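Long-range contact in DUF5636 domain-containing protein (Legionella pneumophila subsp. pneumophila str. Philadelphia 1, PDB 4RD8), which is of unknown function but belongs to the DUF5636 family and forms a compact, largely helical single-chain fold: residues Phe88-Leu101 with Leu109-Leu121. The protein carries 3 engineered substitutions. Residues are numbered along the deposited sequence; the frame is centred on the assembly and turned at random. Where two conformers were deposited one is given.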
ATOM      1  N   PHE A  88       0.848  -8.193   8.609  1.00 18.21           N
ATOM      2  CA  PHE A  88       1.628  -7.038   9.039  1.00 16.67           C
ATOM      3  C   PHE A  88       1.621  -6.919  10.568  1.00 19.14           C
ATOM      4  O   PHE A  88       0.730  -7.445  11.245  1.00 19.19           O
ATOM      5  CB  PHE A  88       1.082  -5.746   8.425  1.00 16.26           C
ATOM      6  CG  PHE A  88       1.360  -5.608   6.951  1.00 16.65           C
ATOM      7  CD1 PHE A  88       0.649  -6.358   6.022  1.00 17.87           C
ATOM      8  CD2 PHE A  88       2.326  -4.729   6.499  1.00 18.82           C
ATOM      9  CE1 PHE A  88       0.910  -6.225   4.661  1.00 19.30           C
ATOM     10  CE2 PHE A  88       2.592  -4.589   5.145  1.00 18.07           C
ATOM     11  CZ  PHE A  88       1.869  -5.344   4.223  1.00 18.78           C
ATOM     12  N   ARG A  89       2.619  -6.224  11.113  1.00 17.96           N
ATOM     13  CA  ARG A  89       2.603  -5.915  12.537  1.00 17.93           C
ATOM     14  C   ARG A  89       1.374  -5.075  12.833  1.00 20.10           C
ATOM     15  O   ARG A  89       0.965  -4.257  12.001  1.00 21.41           O
ATOM     16  CB  ARG A  89       3.844  -5.118  12.929  1.00 16.34           C
ATOM     17  CG  ARG A  89       5.148  -5.818  12.602  1.00 17.97           C
ATOM     18  CD  ARG A  89       5.644  -6.685  13.752  1.00 22.38           C
ATOM     19  NE  ARG A  89       6.928  -7.295  13.396  1.00 20.47           N
ATOM     20  CZ  ARG A  89       7.775  -7.848  14.255  1.00 22.03           C
ATOM     21  NH1 ARG A  89       7.515  -7.865  15.561  1.00 17.43           N
ATOM     22  NH2 ARG A  89       8.903  -8.378  13.795  1.00 22.34           N
ATOM     23  N   GLU A  90       0.804  -5.259  14.014  1.00 20.63           N
ATOM     24  CA  GLU A  90      -0.357  -4.479  14.420  0.59 23.82           C
ATOM     25  C   GLU A  90       0.070  -3.119  14.961  1.00 29.09           C
ATOM     26  O   GLU A  90       0.651  -3.005  16.044  1.00 32.34           O
ATOM     27  CB  GLU A  90      -1.183  -5.219  15.466  0.59 26.56           C
ATOM     28  CG  GLU A  90      -2.489  -4.520  15.817  0.59 27.01           C
ATOM     29  CD  GLU A  90      -3.479  -5.458  16.463  0.59 31.52           C
ATOM     30  OE1 GLU A  90      -3.047  -6.318  17.263  0.59 38.49           O
ATOM     31  OE2 GLU A  90      -4.688  -5.347  16.164  0.59 32.18           O
ATOM     32  N   GLY A  91      -0.211  -2.079  14.193  1.00 32.93           N
ATOM     33  CA  GLY A  91       0.191  -0.741  14.578  1.00 33.28           C
ATOM     34  C   GLY A  91       1.115  -0.137  13.539  1.00 21.38           C
ATOM     35  O   GLY A  91       2.243  -0.594  13.378  1.00 27.40           O
HETATM   36  N   MSE A  92       0.616   0.865  12.819  1.00 26.95           N
HETATM   37  CA  MSE A  92       1.442   1.602  11.867  1.00 20.81           C
HETATM   38  C   MSE A  92       2.379   2.528  12.660  1.00 25.77           C
HETATM   39  O   MSE A  92       1.958   3.131  13.654  1.00 24.31           O
HETATM   40  CB  MSE A  92       0.560   2.422  10.904  1.00 21.97           C
HETATM   41  CG  MSE A  92      -0.332   1.597   9.960  1.00 30.32           C
HETATM   42 SE   MSE A  92      -1.182   2.690   8.585  0.45 34.49          SE
HETATM   43  CE  MSE A  92      -2.218   3.873   9.741  1.00 64.13           C
ATOM     44  N   LEU A  93       3.632   2.623  12.219  1.00 24.00           N
ATOM     45  CA  LEU A  93       4.649   3.411  12.923  1.00 20.75           C
ATOM     46  C   LEU A  93       4.875   4.762  12.253  1.00 25.40           C
ATOM     47  O   LEU A  93       4.608   4.932  11.062  1.00 22.85           O
ATOM     48  CB  LEU A  93       5.982   2.655  12.961  1.00 23.53           C
ATOM     49  CG  LEU A  93       5.975   1.286  13.655  1.00 21.95           C
ATOM     50  CD1 LEU A  93       7.382   0.743  13.734  1.00 24.25           C
ATOM     51  CD2 LEU A  93       5.376   1.383  15.044  1.00 27.59           C
ATOM     52  N   GLN A  94       5.345   5.723  13.040  1.00 22.34           N
ATOM     53  CA  GLN A  94       5.962   6.929  12.503  1.00 20.66           C
ATOM     54  C   GLN A  94       7.043   7.302  13.515  1.00 20.42           C
ATOM     55  O   GLN A  94       7.135   6.686  14.571  1.00 18.20           O
ATOM     56  CB  GLN A  94       4.935   8.051  12.421  1.00 19.33           C
ATOM     57  CG  GLN A  94       4.390   8.445  13.796  1.00 20.35           C
ATOM     58  CD  GLN A  94       3.490   9.646  13.756  1.00 25.08           C
ATOM     59  OE1 GLN A  94       2.326   9.554  13.357  1.00 29.50           O
ATOM     60  NE2 GLN A  94       4.015  10.790  14.185  1.00 25.97           N
ATOM     61  N   THR A  95       7.859   8.301  13.215  1.00 18.41           N
ATOM     62  CA  THR A  95       8.751   8.826  14.246  1.00 17.10           C
ATOM     63  C   THR A  95       8.075   9.933  15.033  1.00 19.12           C
ATOM     64  O   THR A  95       7.141  10.586  14.544  1.00 20.96           O
ATOM     65  CB  THR A  95      10.080   9.364  13.670  1.00 23.68           C
ATOM     66  OG1 THR A  95       9.807  10.503  12.849  1.00 28.14           O
ATOM     67  CG2 THR A  95      10.789   8.285  12.855  1.00 22.63           C
ATOM     68  N   ILE A  96       8.551  10.157  16.255  1.00 19.75           N
ATOM     69  CA  ILE A  96       8.089  11.289  17.021  1.00 22.84           C
ATOM     70  C   ILE A  96       8.496  12.554  16.260  1.00 25.43           C
ATOM     71  O   ILE A  96       9.662  12.721  15.900  1.00 29.22           O
ATOM     72  CB  ILE A  96       8.685  11.282  18.445  1.00 22.98           C
ATOM     73  CG1 ILE A  96       8.264   9.996  19.160  1.00 24.64           C
ATOM     74  CG2 ILE A  96       8.211  12.487  19.235  1.00 31.26           C
ATOM     75  CD1 ILE A  96       8.753   9.911  20.601  1.00 27.38           C
ATOM     76  N   GLY A  97       7.538  13.433  15.997  1.00 25.75           N
ATOM     77  CA  GLY A  97       7.835  14.636  15.242  1.00 31.49           C
ATOM     78  C   GLY A  97       7.772  14.448  13.731  1.00 26.75           C
ATOM     79  O   GLY A  97       8.036  15.400  12.986  1.00 28.90           O
ATOM     80  N   ASN A  98       7.422  13.243  13.279  1.00 27.43           N
ATOM     81  CA  ASN A  98       7.293  12.951  11.843  1.00 32.20           C
ATOM     82  C   ASN A  98       8.564  13.195  11.037  1.00 32.79           C
ATOM     83  O   ASN A  98       8.495  13.576   9.871  1.00 36.47           O
ATOM     84  CB  ASN A  98       6.160  13.775  11.213  1.00 37.03           C
ATOM     85  CG  ASN A  98       4.803  13.228  11.530  1.00 42.33           C
ATOM     86  OD1 ASN A  98       4.398  12.194  10.995  1.00 44.58           O
ATOM     87  ND2 ASN A  98       4.076  13.920  12.398  1.00 48.14           N
ATOM     88  N   LYS A  99       9.720  12.981  11.655  1.00 29.54           N
ATOM     89  CA  LYS A  99      10.993  13.095  10.954  1.00 30.00           C
ATOM     90  C   LYS A  99      11.151  11.869  10.063  1.00 26.17           C
ATOM     91  O   LYS A  99      10.711  10.778  10.424  1.00 26.32           O
ATOM     92  CB  LYS A  99      12.157  13.136  11.950  1.00 32.47           C
ATOM     93  CG  LYS A  99      12.061  14.221  13.020  1.00 47.79           C
ATOM     94  CD  LYS A  99      12.716  15.520  12.569  1.00 56.31           C
ATOM     95  CE  LYS A  99      13.158  16.360  13.770  1.00 59.22           C
ATOM     96  NZ  LYS A  99      14.319  17.267  13.458  1.00 56.47           N
ATOM     97  N   PRO A 100      11.805  12.034   8.905  1.00 26.53           N
ATOM     98  CA  PRO A 100      12.072  10.851   8.085  1.00 23.23           C
ATOM     99  C   PRO A 100      13.104   9.959   8.779  1.00 20.02           C
ATOM    100  O   PRO A 100      13.951  10.459   9.542  1.00 24.28           O
ATOM    101  CB  PRO A 100      12.712  11.438   6.808  1.00 25.97           C
ATOM    102  CG  PRO A 100      12.559  12.935   6.906  1.00 38.23           C
ATOM    103  CD  PRO A 100      12.439  13.252   8.359  1.00 30.57           C
ATOM    104  N   LEU A 101      13.038   8.664   8.505  1.00 20.44           N
ATOM    105  CA  LEU A 101      14.071   7.736   8.929  1.00 22.81           C
ATOM    106  C   LEU A 101      15.116   7.694   7.830  1.00 24.19           C
ATOM    107  O   LEU A 101      14.803   7.947   6.665  1.00 25.90           O
ATOM    108  CB  LEU A 101      13.479   6.332   9.076  1.00 20.11           C
ATOM    109  CG  LEU A 101      12.569   6.094  10.276  1.00 19.84           C
ATOM    110  CD1 LEU A 101      11.873   4.744  10.175  1.00 21.05           C
ATOM    111  CD2 LEU A 101      13.428   6.163  11.531  1.00 23.21           C
ATOM    112  N   LEU A 109      12.712  -1.730   9.080  1.00 15.54           N
ATOM    113  CA  LEU A 109      11.371  -1.890   9.643  1.00 14.70           C
ATOM    114  C   LEU A 109      10.429  -2.561   8.642  1.00 14.84           C
ATOM    115  O   LEU A 109       9.562  -3.346   9.035  1.00 14.86           O
ATOM    116  CB  LEU A 109      10.813  -0.536  10.093  1.00 14.17           C
ATOM    117  CG  LEU A 109      11.604   0.009  11.290  1.00 14.81           C
ATOM    118  CD1 LEU A 109      11.175   1.452  11.599  1.00 17.30           C
ATOM    119  CD2 LEU A 109      11.367  -0.884  12.525  1.00 17.69           C
ATOM    120  N   VAL A 110      10.591  -2.244   7.355  1.00 15.18           N
ATOM    121  CA  VAL A 110       9.805  -2.920   6.311  1.00 16.69           C
ATOM    122  C   VAL A 110      10.105  -4.420   6.356  1.00 16.23           C
ATOM    123  O   VAL A 110       9.193  -5.259   6.348  1.00 15.48           O
ATOM    124  CB  VAL A 110      10.126  -2.357   4.898  1.00 15.68           C
ATOM    125  CG1 VAL A 110       9.530  -3.269   3.793  1.00 15.15           C
ATOM    126  CG2 VAL A 110       9.575  -0.942   4.763  1.00 17.85           C
ATOM    127  N   SER A 111      11.391  -4.749   6.416  1.00 16.65           N
ATOM    128  CA  SER A 111      11.806  -6.150   6.435  0.66 17.95           C
ATOM    129  C   SER A 111      11.300  -6.866   7.676  1.00 17.74           C
ATOM    130  O   SER A 111      11.255  -8.097   7.709  1.00 17.26           O
ATOM    131  CB  SER A 111      13.329  -6.284   6.362  0.66 18.14           C
ATOM    132  OG  SER A 111      13.923  -6.038   7.628  0.66 18.74           O
ATOM    133  N   SER A 112      10.932  -6.097   8.695  1.00 15.35           N
ATOM    134  CA  SER A 112      10.440  -6.662   9.941  1.00 16.18           C
ATOM    135  C   SER A 112       8.920  -6.751   9.983  1.00 16.95           C
ATOM    136  O   SER A 112       8.363  -7.243  10.965  1.00 16.24           O
ATOM    137  CB  SER A 112      10.937  -5.846  11.145  1.00 17.08           C
ATOM    138  OG  SER A 112      12.360  -5.767  11.130  1.00 19.63           O
ATOM    139  N   GLY A 113       8.250  -6.271   8.932  1.00 16.06           N
ATOM    140  CA  GLY A 113       6.802  -6.395   8.841  1.00 16.96           C
ATOM    141  C   GLY A 113       5.972  -5.189   9.267  1.00 18.91           C
ATOM    142  O   GLY A 113       4.744  -5.271   9.323  1.00 17.71           O
ATOM    143  N   PHE A 114       6.626  -4.070   9.571  1.00 17.41           N
ATOM    144  CA  PHE A 114       5.908  -2.862   9.970  1.00 14.98           C
ATOM    145  C   PHE A 114       5.506  -1.999   8.779  1.00 16.09           C
ATOM    146  O   PHE A 114       6.303  -1.788   7.856  1.00 16.40           O
ATOM    147  CB  PHE A 114       6.771  -2.006  10.915  1.00 16.19           C
ATOM    148  CG  PHE A 114       7.031  -2.645  12.245  1.00 15.74           C
ATOM    149  CD1 PHE A 114       6.133  -2.491  13.294  1.00 19.07           C
ATOM    150  CD2 PHE A 114       8.172  -3.409  12.451  1.00 16.15           C
ATOM    151  CE1 PHE A 114       6.369  -3.073  14.529  1.00 18.10           C
ATOM    152  CE2 PHE A 114       8.407  -4.006  13.688  1.00 17.72           C
ATOM    153  CZ  PHE A 114       7.501  -3.835  14.731  1.00 17.57           C
HETATM  154  N   MSE A 115       4.271  -1.492   8.818  1.00 17.06           N
HETATM  155  CA  MSE A 115       3.837  -0.433   7.905  1.00 20.25           C
HETATM  156  C   MSE A 115       4.128   0.904   8.566  1.00 19.23           C
HETATM  157  O   MSE A 115       3.932   1.061   9.769  1.00 22.97           O
HETATM  158  CB  MSE A 115       2.329  -0.545   7.632  1.00 18.08           C
HETATM  159  CG  MSE A 115       1.757   0.616   6.792  1.00 16.36           C
HETATM  160 SE   MSE A 115       2.538   0.768   5.034  0.60 27.58          SE
HETATM  161  CE  MSE A 115       2.234  -1.040   4.430  1.00 21.94           C
ATOM    162  N   LEU A 116       4.614   1.867   7.785  1.00 16.74           N
ATOM    163  CA  LEU A 116       4.875   3.197   8.310  1.00 17.11           C
ATOM    164  C   LEU A 116       4.126   4.264   7.530  1.00 19.02           C
ATOM    165  O   LEU A 116       3.704   4.031   6.395  1.00 19.54           O
ATOM    166  CB  LEU A 116       6.375   3.485   8.226  1.00 19.29           C
ATOM    167  CG  LEU A 116       7.239   2.544   9.072  1.00 25.65           C
ATOM    168  CD1 LEU A 116       7.789   1.433   8.221  1.00 25.56           C
ATOM    169  CD2 LEU A 116       8.365   3.326   9.732  1.00 28.46           C
ATOM    170  N   LYS A 117       3.982   5.436   8.145  1.00 19.02           N
ATOM    171  CA  LYS A 117       3.516   6.626   7.457  1.00 24.68           C
ATOM    172  C   LYS A 117       4.416   6.889   6.258  1.00 24.04           C
ATOM    173  O   LYS A 117       5.613   6.598   6.312  1.00 21.04           O
ATOM    174  CB  LYS A 117       3.607   7.820   8.405  1.00 30.55           C
ATOM    175  CG  LYS A 117       2.298   8.377   8.872  1.00 34.76           C
ATOM    176  CD  LYS A 117       2.545   9.597   9.749  1.00 26.72           C
ATOM    177  CE  LYS A 117       1.257  10.190  10.261  1.00 37.66           C
ATOM    178  NZ  LYS A 117       1.503  11.477  10.966  1.00 39.48           N
ATOM    179  N   ASP A 118       3.842   7.445   5.188  1.00 20.44           N
ATOM    180  CA  ASP A 118       4.601   7.760   3.973  1.00 23.57           C
ATOM    181  C   ASP A 118       5.806   8.629   4.323  1.00 26.82           C
ATOM    182  O   ASP A 118       6.902   8.448   3.785  1.00 24.51           O
ATOM    183  CB  ASP A 118       3.736   8.535   2.964  1.00 23.40           C
ATOM    184  CG  ASP A 118       2.575   7.710   2.398  1.00 28.03           C
ATOM    185  OD1 ASP A 118       2.522   6.482   2.623  1.00 24.98           O
ATOM    186  OD2 ASP A 118       1.720   8.310   1.705  1.00 32.14           O
ATOM    187  N   SER A 119       5.594   9.571   5.234  1.00 22.44           N
ATOM    188  CA  SER A 119       6.617  10.560   5.573  1.00 23.92           C
ATOM    189  C   SER A 119       7.772   9.984   6.397  1.00 21.65           C
ATOM    190  O   SER A 119       8.766  10.657   6.649  1.00 22.19           O
ATOM    191  CB  SER A 119       5.974  11.744   6.301  1.00 25.10           C
ATOM    192  OG  SER A 119       5.223  11.283   7.409  1.00 33.10           O
ATOM    193  N   SER A 120       7.651   8.738   6.825  1.00 22.01           N
ATOM    194  CA  SER A 120       8.744   8.095   7.548  1.00 23.57           C
ATOM    195  C   SER A 120       9.888   7.767   6.592  1.00 25.78           C
ATOM    196  O   SER A 120      11.011   7.524   7.013  1.00 24.85           O
ATOM    197  CB  SER A 120       8.246   6.839   8.260  1.00 26.37           C
ATOM    198  OG  SER A 120       7.275   7.199   9.224  1.00 26.20           O
ATOM    199  N   LEU A 121       9.594   7.773   5.297  1.00 22.25           N
ATOM    200  CA  LEU A 121      10.636   7.620   4.277  1.00 23.58           C
ATOM    201  C   LEU A 121      10.843   8.928   3.531  1.00 28.21           C
ATOM    202  O   LEU A 121      11.976   9.404   3.385  1.00 28.79           O
ATOM    203  CB  LEU A 121      10.257   6.515   3.285  1.00 28.51           C
ATOM    204  CG  LEU A 121      11.206   6.300   2.101  1.00 32.23           C
ATOM    205  CD1 LEU A 121      12.611   5.941   2.573  1.00 28.59           C
ATOM    206  CD2 LEU A 121      10.660   5.234   1.155  1.00 33.33           C
TER
HETATM  207  O   HOH W   1       2.565  -2.103  11.039  1.00 20.58           O
HETATM  208  O   HOH W   2       7.796   9.438  10.454  1.00 24.72           O
HETATM  209  O   HOH W   3      14.503   9.119   4.288  1.00 31.73           O
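A single parallel beta bridge, Leu93 with Leu116, joins the loop 88-101 to the chain leaving helix 103-111, in a fold whose regular elements are otherwise all helices. Leu93 N donates to Met115 O (2.9 Å), and Leu93 O in turn receives Lys117 N. Upstream, helix 103-111 ends in a Schellman motif at Gly113, whose O takes Arg89 N. The side chain of Arg89 bends at chi2 (-91°), which lays it across the Phe114 ring: CG sits 3.5 Å from the ring centroid in a CH-pi contact, and the guanidinium lies nearly flat on the ring's rim, the planes 12° apart. Arg89 NE (2.8 Å) and NH2 (3.1 Å) both donate to Ser112 O, which lies in the guanidinium plane and so fixes the group's rotation. Leu93 CD1 packs against the same ring at Phe114 CD1. The selenomethionines Met92 and Met115 run alongside each other, and CE of the buried Met115 reaches Phe88 CE2 (3.6 Å); helices 69-85, 130-144 and 157-162 close around this cluster. Past the bridge, the extended chain of Lys117 carries NZ to Asn98 OD1 (3.0 Å), on a lone pair in the carbonyl plane, and more weakly to Gln94 OE1. Leu101 CD1 touches both Leu109 CD1 and Leu116 CD2, the three methyls forming a small cluster, while Leu101 N binds Ser120 O. Waters also bridge the segments: one links Thr95 N and Lys99 O to Ser120 OG, and another accepts from Met115 N (2.9 Å) while donating to Arg89 O and Gly91 O.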